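Local coordinates for 52 protein (Murid herpesvirus 4, PDB 2OA5) that is an abundant tegument protein of a gammaherpesvirus and probably serves a structural role in the virion as a self-associating, largely helical protein, at residues B[63-68]-B[96-102]. Numbering follows the deposited sequence.
Sequences VAMRKI and VDVSMEE
This is a helix-on-strand packing in a part of a BLRF2-family protein that pairs with another subunit: the strand holding residues 96-99 runs roughly antiparallel to the 63-68 turns, in the second half of helix 46-76. Residues 63-68 are regular α-helix, with hydrogen bonds from Lys67 N to Val63 O and Ile68 N to Ala64 O. The axes of the short segments 63-68 and 96-99 approach to 8.2 Å, with N-to-C directions at 146°; Ala64 and Val98 set the register, their CA atoms 6.2 Å apart.

The strand alternates in the usual way. Val96 (chi1 t) points its CB at the helix, placing CG1 3.9 Å from Ala64 CB and CG2 3.7 Å from Ile68 CG1. Asp97 turns its side chain away, but its O accepts a weak 3.4 Å hydrogen bond from Lys67 NZ. Val98 (chi1 m) faces inward again, CG1 resting 3.4 Å from Val63 CG1 and 3.8 Å from Ala64 CB; the small Ala64 side chain is consistent with this close approach. Residues 96-99 also pair antiparallel with a strand of a second subunit, so the sheet continues across the interface, and Ser99 OG hydrogen-bonds Thr93 OG1 of that subunit.

After Ser99 the backbone turns helical, and Glu102 N hydrogen-bonds Ser99 O at 3.0 Å. Met100, a selenomethionine, packs on Ser56 and Leu60 of helix 46-76. Glu102 (chi1 m, chi2 t) folds back: its O lies 3.3 Å from Val63 CG2 and accepts a 3.2 Å hydrogen bond from Arg66 NH2, OE1 accepts Ser99 N at 3.0 Å, and OE2 forms a 2.7 Å salt bridge with NZ of Lys67 (chi1 m, chi2 and chi3 t).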
# COMPACT_ATOMS: atom_id res chain seq x y z
N VAL B 63 -7.34 16.27 -2.53
CA VAL B 63 -6.49 17.02 -3.46
C VAL B 63 -5.81 16.04 -4.40
O VAL B 63 -5.77 16.24 -5.62
CB VAL B 63 -5.41 17.84 -2.70
CG1 VAL B 63 -4.31 18.26 -3.66
CG2 VAL B 63 -6.04 19.06 -2.07
N ALA B 64 -5.26 14.97 -3.83
CA ALA B 64 -4.60 13.95 -4.64
C ALA B 64 -5.60 13.36 -5.63
O ALA B 64 -5.29 13.10 -6.79
CB ALA B 64 -4.04 12.85 -3.74
N MSE B 65 -6.83 13.16 -5.17
CA MSE B 65 -7.86 12.58 -6.01
C MSE B 65 -8.17 13.45 -7.24
O MSE B 65 -8.36 12.93 -8.35
CB MSE B 65 -9.11 12.32 -5.17
CG MSE B 65 -9.50 10.85 -5.10
SE MSE B 65 -9.99 10.21 -6.84
CE MSE B 65 -11.05 8.73 -6.31
N ARG B 66 -8.20 14.77 -7.03
CA ARG B 66 -8.46 15.74 -8.09
C ARG B 66 -7.37 15.61 -9.16
O ARG B 66 -7.64 15.43 -10.34
CB ARG B 66 -8.44 17.16 -7.51
CG ARG B 66 -8.16 18.28 -8.51
CD ARG B 66 -7.42 19.44 -7.84
NE ARG B 66 -8.12 19.91 -6.65
CZ ARG B 66 -7.63 20.79 -5.78
NH1 ARG B 66 -6.41 21.30 -5.95
NH2 ARG B 66 -8.34 21.16 -4.72
N LYS B 67 -6.12 15.69 -8.69
CA LYS B 67 -4.95 15.61 -9.55
C LYS B 67 -4.82 14.28 -10.29
O LYS B 67 -4.44 14.25 -11.47
CB LYS B 67 -3.68 15.85 -8.71
CG LYS B 67 -3.67 17.19 -7.97
CD LYS B 67 -2.30 17.49 -7.39
CE LYS B 67 -2.24 18.90 -6.83
NZ LYS B 67 -0.95 19.58 -7.16
N ILE B 68 -5.11 13.18 -9.60
CA ILE B 68 -5.02 11.86 -10.21
C ILE B 68 -5.99 11.72 -11.39
O ILE B 68 -5.62 11.24 -12.46
CB ILE B 68 -5.32 10.77 -9.16
CG1 ILE B 68 -4.07 10.57 -8.28
CG2 ILE B 68 -5.73 9.47 -9.84
CD1 ILE B 68 -4.35 9.96 -6.93
N VAL B 96 2.02 12.19 -7.54
CA VAL B 96 1.21 13.31 -7.11
C VAL B 96 1.75 14.01 -5.87
O VAL B 96 2.17 13.37 -4.91
CB VAL B 96 -0.24 12.82 -6.84
CG1 VAL B 96 -0.99 13.79 -5.96
CG2 VAL B 96 -0.97 12.65 -8.16
N ASP B 97 1.76 15.34 -5.92
CA ASP B 97 2.22 16.15 -4.81
C ASP B 97 0.99 16.81 -4.21
O ASP B 97 0.08 17.21 -4.94
CB ASP B 97 3.20 17.22 -5.30
CG ASP B 97 4.50 16.64 -5.81
OD1 ASP B 97 5.16 15.90 -5.04
OD2 ASP B 97 4.87 16.92 -6.96
N VAL B 98 0.96 16.93 -2.89
CA VAL B 98 -0.18 17.54 -2.23
C VAL B 98 0.22 18.27 -0.96
O VAL B 98 1.09 17.83 -0.22
CB VAL B 98 -1.26 16.48 -1.90
CG1 VAL B 98 -1.86 15.93 -3.19
CG2 VAL B 98 -0.64 15.34 -1.10
N SER B 99 -0.44 19.40 -0.73
CA SER B 99 -0.19 20.23 0.44
C SER B 99 -1.54 20.75 0.91
O SER B 99 -2.43 20.97 0.09
CB SER B 99 0.70 21.42 0.06
OG SER B 99 1.91 20.98 -0.54
N MSE B 100 -1.68 20.92 2.22
CA MSE B 100 -2.92 21.42 2.81
C MSE B 100 -3.33 22.74 2.15
O MSE B 100 -4.51 23.07 2.10
CB MSE B 100 -2.74 21.65 4.32
CG MSE B 100 -2.44 20.43 5.19
SE MSE B 100 -4.01 19.40 5.57
CE MSE B 100 -4.39 19.92 7.37
N GLU B 101 -2.35 23.49 1.65
CA GLU B 101 -2.61 24.78 1.00
C GLU B 101 -3.54 24.66 -0.18
O GLU B 101 -4.40 25.52 -0.41
CB GLU B 101 -1.31 25.42 0.51
CG GLU B 101 -0.64 26.36 1.48
CD GLU B 101 0.55 27.05 0.85
OE1 GLU B 101 0.37 27.83 -0.10
OE2 GLU B 101 1.68 26.80 1.32
N GLU B 102 -3.36 23.60 -0.96
CA GLU B 102 -4.20 23.34 -2.13
C GLU B 102 -5.62 22.98 -1.71
O GLU B 102 -6.29 22.30 -2.51
CB GLU B 102 -3.60 22.21 -2.95
CG GLU B 102 -2.17 22.46 -3.35
CD GLU B 102 -1.51 21.27 -4.02
OE1 GLU B 102 -1.46 20.18 -3.41
OE2 GLU B 102 -1.02 21.45 -5.15